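Local coordinates for penicillin-binding protein 1A (Mycobacterium tuberculosis, PDB 5CXW) that cross-links peptidoglycan peptides through its penicillin-sensitive transpeptidase domain, the part present here, after its transglycosylase domain, absent from this construct, has made the glycan strands, at residues T95-K100 with K148-T153; S154-M159 with G201-Q206; E271-Y276 with A289-T294. One frame throughout, in Å; residues are numbered along the deposited sequence.

Contact 1: T95-K100 with K148-T153; sequences TGSSFK and KMSLNT. With 35P ((2R,4S)-5,5-dimethyl-2-{(1R)-2-oxo-1-[(phenoxyacetyl)amino]ethyl}-1,3-thiazolidine-4-carboxylic acid), chain C.
The Ser-x-x-Lys pattern of a penicillin-binding transpeptidase, Ser97 and Lys100, meets Ser150 and Asn152 here. Ser97 OG is bonded covalently to C6 of the opened penicillin V, at 1.3 Å. This is the acyl-ester state expected by similarity for this serine. The extended chain of Lys100 crosses Asn152 at about a right angle. Its NZ donates to Ser150 OG at 2.9 Å and to Asn152 OD1 at 3.0 Å. The second bond lies in the carbonyl plane, on a lone pair, with a C=O...N angle of 145°. A weak bond of 3.3 Å also runs from Lys100 NZ to Ser97 OG.

Ser150 OG sits anti to the backbone N (chi1 -153°). There it accepts from N7 of the drug at 3.0 Å as well, and it is also bonded to Lys291. Ser150 has positive phi as the C-prime residue of a Schellman motif ending helix 143-149. Beyond OD1, Asn152 reaches the drug with ND2, which makes a weak bond of 3.1 Å to O18. A serine and its lysine facing a Ser-x-Asn turn are characteristic of the active sites of penicillin-binding proteins and their beta-lactamase relatives.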
loop_
_atom_site.group_PDB
_atom_site.type_symbol
_atom_site.label_atom_id
_atom_site.label_comp_id
_atom_site.label_asym_id
_atom_site.label_seq_id
_atom_site.Cartn_x
_atom_site.Cartn_y
_atom_site.Cartn_z
ATOM N N THR A 95 -2.595 8.919 -0.131
ATOM C CA THR A 95 -1.437 8.004 -0.286
ATOM C C THR A 95 -0.172 8.625 -0.839
ATOM O O THR A 95 0.927 7.977 -0.809
ATOM C CB THR A 95 -1.845 6.835 -1.209
ATOM O OG1 THR A 95 -2.351 7.378 -2.427
ATOM C CG2 THR A 95 -2.897 6.014 -0.533
ATOM N N GLY A 96 -0.298 9.851 -1.403
ATOM C CA GLY A 96 0.822 10.504 -1.999
ATOM C C GLY A 96 1.426 9.618 -3.073
ATOM O O GLY A 96 0.710 8.907 -3.774
ATOM N N SER A 97 2.753 9.658 -3.167
ATOM C CA SER A 97 3.472 9.025 -4.265
ATOM C C SER A 97 3.403 7.514 -4.254
ATOM O O SER A 97 3.814 6.900 -5.248
ATOM C CB SER A 97 4.920 9.419 -4.244
ATOM O OG SER A 97 5.067 10.833 -4.486
ATOM N N SER A 98 2.876 6.895 -3.200
ATOM C CA SER A 98 2.738 5.445 -3.216
ATOM C C SER A 98 1.717 5.022 -4.269
ATOM O O SER A 98 1.696 3.854 -4.690
ATOM C CB SER A 98 2.417 4.884 -1.839
ATOM O OG SER A 98 1.174 5.313 -1.331
ATOM N N PHE A 99 0.882 5.973 -4.719
ATOM C CA PHE A 99 -0.127 5.665 -5.705
ATOM C C PHE A 99 0.459 5.657 -7.134
ATOM O O PHE A 99 -0.213 5.143 -8.081
ATOM C CB PHE A 99 -1.272 6.671 -5.643
ATOM C CG PHE A 99 -2.619 6.018 -5.797
ATOM C CD1 PHE A 99 -3.104 5.238 -4.781
ATOM C CD2 PHE A 99 -3.369 6.150 -6.944
ATOM C CE1 PHE A 99 -4.290 4.591 -4.890
ATOM C CE2 PHE A 99 -4.604 5.514 -7.037
ATOM C CZ PHE A 99 -5.047 4.732 -6.024
ATOM N N LYS A 100 1.704 6.149 -7.320
ATOM C CA LYS A 100 2.279 6.210 -8.645
ATOM C C LYS A 100 2.382 4.841 -9.325
ATOM O O LYS A 100 2.419 4.758 -10.567
ATOM C CB LYS A 100 3.702 6.837 -8.635
ATOM C CG LYS A 100 3.693 8.317 -8.344
ATOM C CD LYS A 100 5.073 8.920 -8.229
ATOM C CE LYS A 100 4.914 10.368 -7.868
ATOM N NZ LYS A 100 6.185 10.932 -7.574
ATOM N N LYS A 148 11.648 5.579 -8.969
ATOM C CA LYS A 148 12.647 5.522 -7.866
ATOM C C LYS A 148 12.852 6.920 -7.284
ATOM O O LYS A 148 12.836 7.106 -6.068
ATOM C CB LYS A 148 13.939 4.892 -8.374
ATOM C CG LYS A 148 15.038 4.829 -7.322
ATOM C CD LYS A 148 16.314 4.189 -7.865
ATOM C CE LYS A 148 17.012 4.969 -8.948
ATOM N NZ LYS A 148 18.085 4.103 -9.586
ATOM N N MET A 149 13.069 7.915 -8.144
ATOM C CA MET A 149 13.320 9.282 -7.659
ATOM C C MET A 149 12.045 9.987 -7.209
ATOM O O MET A 149 12.092 11.071 -6.604
ATOM C CB MET A 149 14.001 10.107 -8.756
ATOM C CG MET A 149 15.396 9.640 -9.046
ATOM S SD MET A 149 16.088 10.575 -10.455
ATOM C CE MET A 149 16.220 12.161 -9.666
ATOM N N SER A 150 10.923 9.361 -7.513
ATOM C CA SER A 150 9.578 9.821 -7.201
ATOM C C SER A 150 9.305 11.216 -7.750
ATOM O O SER A 150 9.015 12.156 -7.024
ATOM C CB SER A 150 9.267 9.691 -5.720
ATOM O OG SER A 150 7.847 9.549 -5.605
ATOM N N LEU A 151 9.475 11.307 -9.064
ATOM C CA LEU A 151 9.268 12.589 -9.720
ATOM C C LEU A 151 7.805 12.834 -10.037
ATOM O O LEU A 151 7.248 12.162 -10.894
ATOM C CB LEU A 151 10.148 12.693 -10.954
ATOM C CG LEU A 151 11.644 12.450 -10.665
ATOM C CD1 LEU A 151 12.387 12.476 -12.000
ATOM C CD2 LEU A 151 12.187 13.435 -9.697
ATOM N N ASN A 152 7.198 13.807 -9.378
ATOM C CA ASN A 152 5.788 14.179 -9.611
ATOM C C ASN A 152 5.564 14.617 -11.059
ATOM O O ASN A 152 4.538 14.294 -11.673
ATOM C CB ASN A 152 5.361 15.307 -8.716
ATOM C CG ASN A 152 5.108 14.891 -7.304
ATOM O OD1 ASN A 152 5.440 13.783 -6.848
ATOM N ND2 ASN A 152 4.505 15.853 -6.540
ATOM N N THR A 153 6.499 15.402 -11.584
ATOM C CA THR A 153 6.305 16.010 -12.907
ATOM C C THR A 153 6.267 14.874 -13.956
ATOM O O THR A 153 5.367 14.818 -14.830
ATOM C CB THR A 153 7.440 16.977 -13.201
ATOM O OG1 THR A 153 8.665 16.277 -13.067
ATOM C CG2 THR A 153 7.400 18.194 -12.283
HETATM C C24 35P C . 4.963 19.560 -1.488
HETATM C C23 35P C . 4.935 20.598 -0.561
HETATM C C22 35P C . 5.034 20.327 0.785
HETATM C C21 35P C . 5.173 19.026 1.244
HETATM C C20 35P C . 5.208 17.980 0.347
HETATM C C19 35P C . 5.114 18.250 -1.040
HETATM O O1 35P C . 5.158 17.263 -1.994
HETATM C C2 35P C . 5.566 15.955 -1.606
HETATM C C3 35P C . 5.825 15.141 -2.845
HETATM O O18 35P C . 6.153 15.696 -3.885
HETATM N N4 35P C . 5.690 13.835 -2.677
HETATM C C5 35P C . 5.966 12.896 -3.754
HETATM C C6 35P C . 5.196 11.671 -3.475
HETATM O O17 35P C . 4.748 11.339 -2.358
HETATM C C8 35P C . 7.498 12.490 -3.897
HETATM N N7 35P C . 7.528 11.256 -3.168
HETATM S S11 35P C . 8.701 13.468 -3.173
HETATM C C10 35P C . 9.181 12.397 -1.902
HETATM C C12 35P C . 9.331 13.156 -0.584
HETATM C C15 35P C . 10.492 11.701 -2.157
HETATM C C9 35P C . 8.009 11.413 -1.815
HETATM C C13 35P C . 8.217 10.060 -1.208
HETATM O O14 35P C . 8.439 9.107 -2.017
HETATM O O16 35P C . 8.106 9.967 0.033
#

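Contact 2: S154-M159 with G201-Q206; sequences SYYRLM and GIVLGQ
The ring of Tyr156 is met by Leu204 at its edge. Leu204 CG lies there in the ring plane. Leu204 CD1, near that plane, is 3.5 Å from Tyr156 CE1. The two side chains cross at about a right angle. One face of the ring carries Met159 CE from its own helix, 3.9 Å above the plane and set toward the rim. Val203 CG1 comes to Tyr156 obliquely. The ring of Tyr155 has Val203 CG2 at its edge, near its plane.

Val203 is the central side chain of the contact, and its CB is directed toward the helix. Its CG1 stands between the backbone N and the carbonyl carbon (chi1 67°). From there CG1 lies 3.7 Å from Met159 CE and close to Met159 SD and the Tyr156 ring. Its CG2 turns the other way, to the backbone of Tyr155, and is 3.7 Å from Tyr155 O. Met159 bends at its last torsion (chi3 73°), which brings CE round onto the Tyr156 ring. Its SD meets Ile202 CG2 at 4.0 Å. No hydrogen bond joins the two segments. The packing is apolar, on a buried face.

The segment 201-206 starts in a 3-10 turn and leads to strand 208-209. It lies against one side of helix 152-161. Helix 165-176 adds Pro166 to the packing of both Met159 and Ile202. Helix 100-109 touches the same group, with Ala103 on Val203 and Leu104 on Tyr155. Tyr155 OH is hydrogen-bonded to Ile143 O, at the start of helix 143-149. The contact thus joins a turn beside the active serine to the surrounding helices of the transpeptidase domain.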
loop_
_atom_site.group_PDB
_atom_site.type_symbol
_atom_site.label_atom_id
_atom_site.label_comp_id
_atom_site.label_asym_id
_atom_site.label_seq_id
_atom_site.Cartn_x
_atom_site.Cartn_y
_atom_site.Cartn_z
ATOM N N SER A 154 7.214 13.945 -13.867
ATOM C CA SER A 154 7.303 12.865 -14.844
ATOM C C SER A 154 6.060 11.981 -14.803
ATOM O O SER A 154 5.529 11.567 -15.840
ATOM C CB SER A 154 8.511 11.997 -14.472
ATOM O OG SER A 154 9.725 12.751 -14.436
ATOM N N TYR A 155 5.582 11.696 -13.592
ATOM C CA TYR A 155 4.404 10.814 -13.410
ATOM C C TYR A 155 3.123 11.533 -13.884
ATOM O O TYR A 155 2.197 10.886 -14.346
ATOM C CB TYR A 155 4.342 10.183 -11.980
ATOM C CG TYR A 155 5.031 8.847 -12.117
ATOM C CD1 TYR A 155 6.421 8.742 -12.222
ATOM C CD2 TYR A 155 4.306 7.705 -12.285
ATOM C CE1 TYR A 155 7.046 7.517 -12.498
ATOM C CE2 TYR A 155 4.872 6.477 -12.567
ATOM C CZ TYR A 155 6.248 6.370 -12.676
ATOM O OH TYR A 155 6.818 5.182 -13.021
ATOM N N TYR A 156 3.035 12.852 -13.695
ATOM C CA TYR A 156 1.923 13.634 -14.290
ATOM C C TYR A 156 1.945 13.513 -15.805
ATOM O O TYR A 156 0.909 13.216 -16.425
ATOM C CB TYR A 156 2.000 15.095 -13.884
ATOM C CG TYR A 156 0.789 15.618 -13.185
ATOM C CD1 TYR A 156 0.639 15.442 -11.845
ATOM C CD2 TYR A 156 -0.199 16.321 -13.861
ATOM C CE1 TYR A 156 -0.472 15.902 -11.165
ATOM C CE2 TYR A 156 -1.283 16.852 -13.190
ATOM C CZ TYR A 156 -1.429 16.609 -11.847
ATOM O OH TYR A 156 -2.496 17.169 -11.145
ATOM N N ARG A 157 3.103 13.698 -16.441
ATOM C CA ARG A 157 3.199 13.546 -17.872
ATOM C C ARG A 157 2.885 12.106 -18.305
ATOM O O ARG A 157 2.300 11.896 -19.393
ATOM C CB ARG A 157 4.577 13.960 -18.424
ATOM C CG ARG A 157 4.901 15.424 -18.321
ATOM C CD ARG A 157 6.137 15.746 -19.138
ATOM N NE ARG A 157 6.364 17.212 -19.215
ATOM C CZ ARG A 157 7.007 17.936 -18.274
ATOM N NH1 ARG A 157 7.607 17.379 -17.262
ATOM N NH2 ARG A 157 7.084 19.269 -18.411
ATOM N N LEU A 158 3.333 11.121 -17.540
ATOM C CA LEU A 158 3.038 9.761 -17.903
ATOM C C LEU A 158 1.511 9.511 -17.873
ATOM O O LEU A 158 0.950 8.916 -18.824
ATOM C CB LEU A 158 3.710 8.790 -16.987
ATOM C CG LEU A 158 3.452 7.324 -17.284
ATOM C CD1 LEU A 158 3.887 6.870 -18.673
ATOM C CD2 LEU A 158 4.117 6.475 -16.202
ATOM N N MET A 159 0.864 9.970 -16.816
ATOM C CA MET A 159 -0.605 9.844 -16.724
ATOM C C MET A 159 -1.281 10.521 -17.899
ATOM O O MET A 159 -2.229 9.957 -18.464
ATOM C CB MET A 159 -1.105 10.428 -15.404
ATOM C CG MET A 159 -2.620 10.672 -15.361
ATOM S SD MET A 159 -3.073 11.445 -13.841
ATOM C CE MET A 159 -2.403 13.107 -14.153
ATOM N N GLY A 201 -5.062 14.717 -9.910
ATOM C CA GLY A 201 -4.375 14.461 -8.645
ATOM C C GLY A 201 -4.265 13.004 -8.186
ATOM O O GLY A 201 -3.525 12.699 -7.272
ATOM N N ILE A 202 -5.028 12.141 -8.846
ATOM C CA ILE A 202 -5.012 10.722 -8.536
ATOM C C ILE A 202 -3.568 10.218 -8.562
ATOM O O ILE A 202 -3.224 9.374 -7.737
ATOM C CB ILE A 202 -5.916 9.918 -9.457
ATOM C CG1 ILE A 202 -5.957 8.443 -8.963
ATOM C CG2 ILE A 202 -5.473 9.975 -10.949
ATOM C CD1 ILE A 202 -7.025 7.593 -9.569
ATOM N N VAL A 203 -2.759 10.634 -9.535
ATOM C CA VAL A 203 -1.416 10.045 -9.670
ATOM C C VAL A 203 -0.498 10.429 -8.519
ATOM O O VAL A 203 0.501 9.740 -8.252
ATOM C CB VAL A 203 -0.766 10.373 -11.060
ATOM C CG1 VAL A 203 -0.445 11.883 -11.224
ATOM C CG2 VAL A 203 0.469 9.511 -11.316
ATOM N N LEU A 204 -0.806 11.535 -7.860
ATOM C CA LEU A 204 -0.101 11.955 -6.679
ATOM C C LEU A 204 -0.799 11.564 -5.392
ATOM O O LEU A 204 -0.537 12.175 -4.334
ATOM C CB LEU A 204 0.146 13.441 -6.765
ATOM C CG LEU A 204 0.911 13.898 -8.039
ATOM C CD1 LEU A 204 1.114 15.402 -8.039
ATOM C CD2 LEU A 204 2.208 13.178 -8.247
ATOM N N GLY A 205 -1.672 10.562 -5.473
ATOM C CA GLY A 205 -2.275 9.971 -4.326
ATOM C C GLY A 205 -3.168 10.882 -3.532
ATOM O O GLY A 205 -3.188 10.771 -2.306
ATOM N N GLN A 206 -3.884 11.789 -4.197
ATOM C CA GLN A 206 -4.689 12.782 -3.526
ATOM C C GLN A 206 -6.063 12.249 -3.059
ATOM O O GLN A 206 -6.661 12.859 -2.185
ATOM C CB GLN A 206 -4.819 14.061 -4.368
ATOM C CG GLN A 206 -3.465 14.661 -4.804
ATOM C CD GLN A 206 -2.988 15.858 -3.969
ATOM O OE1 GLN A 206 -3.256 15.964 -2.762
ATOM N NE2 GLN A 206 -2.248 16.789 -4.630
#

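Contact 3: E271-Y276 with A289-T294. With 35P ((2R,4S)-5,5-dimethyl-2-{(1R)-2-oxo-1-[(phenoxyacetyl)amino]ethyl}-1,3-thiazolidine-4-carboxylic acid), chain C.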
loop_
_atom_site.group_PDB
_atom_site.type_symbol
_atom_site.label_atom_id
_atom_site.label_comp_id
_atom_site.label_asym_id
_atom_site.label_seq_id
_atom_site.Cartn_x
_atom_site.Cartn_y
_atom_site.Cartn_z
ATOM N N GLU A 271 12.246 -2.636 -7.203
ATOM C CA GLU A 271 13.314 -3.385 -6.456
ATOM C C GLU A 271 14.336 -2.505 -5.781
ATOM O O GLU A 271 14.689 -2.775 -4.645
ATOM C CB GLU A 271 14.002 -4.408 -7.327
ATOM C CG GLU A 271 13.245 -5.711 -7.455
ATOM C CD GLU A 271 14.010 -6.738 -8.283
ATOM O OE1 GLU A 271 13.885 -6.711 -9.500
ATOM O OE2 GLU A 271 14.742 -7.558 -7.736
ATOM N N PRO A 272 14.813 -1.431 -6.456
ATOM C CA PRO A 272 15.894 -0.651 -5.823
ATOM C C PRO A 272 15.382 0.317 -4.735
ATOM O O PRO A 272 16.162 1.106 -4.185
ATOM C CB PRO A 272 16.471 0.170 -6.972
ATOM C CG PRO A 272 15.479 0.133 -8.063
ATOM C CD PRO A 272 14.641 -1.114 -7.896
ATOM N N ILE A 273 14.042 0.447 -4.613
ATOM C CA ILE A 273 13.495 1.589 -3.832
ATOM C C ILE A 273 13.648 1.456 -2.321
ATOM O O ILE A 273 13.881 2.448 -1.692
ATOM C CB ILE A 273 12.042 1.942 -4.288
ATOM C CG1 ILE A 273 12.085 2.274 -5.774
ATOM C CG2 ILE A 273 11.407 3.033 -3.433
ATOM C CD1 ILE A 273 10.723 2.635 -6.385
ATOM N N ALA A 274 13.580 0.275 -1.721
ATOM C CA ALA A 274 13.800 0.216 -0.269
ATOM C C ALA A 274 15.203 0.779 0.116
ATOM O O ALA A 274 15.373 1.534 1.059
ATOM C CB ALA A 274 13.626 -1.209 0.202
ATOM N N GLY A 275 16.190 0.383 -0.654
ATOM C CA GLY A 275 17.544 0.892 -0.448
ATOM C C GLY A 275 17.739 2.347 -0.780
ATOM O O GLY A 275 18.366 3.072 -0.040
ATOM N N TYR A 276 17.161 2.781 -1.887
ATOM C CA TYR A 276 17.173 4.174 -2.270
ATOM C C TYR A 276 16.538 5.069 -1.215
ATOM O O TYR A 276 16.943 6.229 -1.048
ATOM C CB TYR A 276 16.512 4.344 -3.621
ATOM C CG TYR A 276 16.583 5.721 -4.192
ATOM C CD1 TYR A 276 17.694 6.117 -4.890
ATOM C CD2 TYR A 276 15.556 6.615 -4.008
ATOM C CE1 TYR A 276 17.788 7.405 -5.411
ATOM C CE2 TYR A 276 15.650 7.925 -4.508
ATOM C CZ TYR A 276 16.745 8.296 -5.212
ATOM O OH TYR A 276 16.870 9.595 -5.715
ATOM N N ALA A 289 10.444 -5.057 -3.035
ATOM C CA ALA A 289 9.933 -4.108 -3.998
ATOM C C ALA A 289 9.097 -3.145 -3.202
ATOM O O ALA A 289 8.165 -3.583 -2.496
ATOM C CB ALA A 289 9.080 -4.863 -5.040
ATOM N N ALA A 290 9.361 -1.844 -3.265
ATOM C CA ALA A 290 8.730 -0.896 -2.377
ATOM C C ALA A 290 8.508 0.459 -2.991
ATOM O O ALA A 290 9.125 0.792 -4.054
ATOM C CB ALA A 290 9.583 -0.784 -1.101
ATOM N N LYS A 291 7.671 1.258 -2.350
ATOM C CA LYS A 291 7.449 2.636 -2.789
ATOM C C LYS A 291 7.042 3.478 -1.579
ATOM O O LYS A 291 6.147 3.115 -0.857
ATOM C CB LYS A 291 6.401 2.729 -3.902
ATOM C CG LYS A 291 6.239 4.156 -4.438
ATOM C CD LYS A 291 7.430 4.626 -5.290
ATOM C CE LYS A 291 7.325 6.120 -5.637
ATOM N NZ LYS A 291 7.684 6.977 -4.501
ATOM N N THR A 292 7.715 4.610 -1.428
ATOM C CA THR A 292 7.399 5.571 -0.400
ATOM C C THR A 292 6.345 6.571 -0.894
ATOM O O THR A 292 6.147 6.777 -2.122
ATOM C CB THR A 292 8.623 6.402 -0.023
ATOM O OG1 THR A 292 9.218 6.917 -1.211
ATOM C CG2 THR A 292 9.620 5.561 0.822
ATOM N N GLY A 293 5.723 7.259 0.051
ATOM C CA GLY A 293 4.881 8.414 -0.251
ATOM C C GLY A 293 4.943 9.453 0.838
ATOM O O GLY A 293 5.075 9.087 1.988
ATOM N N THR A 294 4.809 10.728 0.482
ATOM C CA THR A 294 4.758 11.806 1.465
ATOM C C THR A 294 3.799 12.869 0.913
ATOM O O THR A 294 3.997 13.351 -0.192
ATOM C CB THR A 294 6.118 12.469 1.660
ATOM O OG1 THR A 294 7.161 11.511 1.949
ATOM C CG2 THR A 294 6.020 13.444 2.827
HETATM C C24 35P C . 4.963 19.560 -1.488
HETATM C C23 35P C . 4.935 20.598 -0.561
HETATM C C22 35P C . 5.034 20.327 0.785
HETATM C C21 35P C . 5.173 19.026 1.244
HETATM C C20 35P C . 5.208 17.980 0.347
HETATM C C19 35P C . 5.114 18.250 -1.040
HETATM O O1 35P C . 5.158 17.263 -1.994
HETATM C C2 35P C . 5.566 15.955 -1.606
HETATM C C3 35P C . 5.825 15.141 -2.845
HETATM O O18 35P C . 6.153 15.696 -3.885
HETATM N N4 35P C . 5.690 13.835 -2.677
HETATM C C5 35P C . 5.966 12.896 -3.754
HETATM C C6 35P C . 5.196 11.671 -3.475
HETATM O O17 35P C . 4.748 11.339 -2.358
HETATM C C8 35P C . 7.498 12.490 -3.897
HETATM N N7 35P C . 7.528 11.256 -3.168
HETATM S S11 35P C . 8.701 13.468 -3.173
HETATM C C10 35P C . 9.181 12.397 -1.902
HETATM C C12 35P C . 9.331 13.156 -0.584
HETATM C C15 35P C . 10.492 11.701 -2.157
HETATM C C9 35P C . 8.009 11.413 -1.815
HETATM C C13 35P C . 8.217 10.060 -1.208
HETATM O O14 35P C . 8.439 9.107 -2.017
HETATM O O16 35P C . 8.106 9.967 0.033
#
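Lys291, whose CD meets Ile273 CD1 at 4.0 Å, ends in an NZ that two oxygens grip. NZ donates to Thr292 O at 2.8 Å. The donor is tilted 24° from the plane of that carbonyl. Lys291 NZ is also hydrogen-bonded to Ser150 OG. The chain bends twice, at chi2 and at chi4, and the second bend (chi4 77°) sets NZ. Both partners would be expected to hold the amine in one place.

On the other segment, Ile273 faces the strand. It closes round Ala290 O with several carbons. Its CB is 3.1 Å from Ala290 O, and its CG2 and CD1 are close to the same atom. This carbonyl oxygen is buried, with no polar partner in the model. Next along the helix, Ala274 CB meets Ala290 CB at 4.3 Å. No hydrogen bond passes between the two segments.

The run Lys291-Thr292-Gly293 fits the Lys-Thr-Gly motif of penicillin-binding proteins. It lies on strand 289-296, an outermost strand of the five-stranded antiparallel sheet. Strand 303-312 is its neighbour there.

The same strand holds the drug. Thr294 N donates to O17 of the acyl group at 2.9 Å, almost straight at 176°. O17 also accepts from Ser97 N, and these two N-H groups form the oxyanion hole. Going the other way, N4 of the drug donates to Thr294 O at 3.0 Å, as a further strand would. On the drug's carboxylate, Thr294 OG1 donates to O16 at 2.6 Å and is also bonded to Gly340 N. Thr292 OG1 lies only 2.5 Å from O14, so short that the exact length is doubtful.

The three contacts follow one another along the chain, all within the transpeptidase domain. Contacts 1 and 2 have centres about 7 Å apart and share helix 152-161. They also touch directly: Gly205 O probably bonds to the backbone N atoms of Thr95 and Gly96. Contact 3 is centred about 10 Å from contact 1 and belongs to the edge of the antiparallel sheet. It joins contact 1 through Ser150 and Lys291, and both hold the penicillin. The centres of contacts 2 and 3 are about 17 Å apart, and they do not touch. Contact 1 therefore lies where the helices meet the sheet, with the drug in the cleft between them.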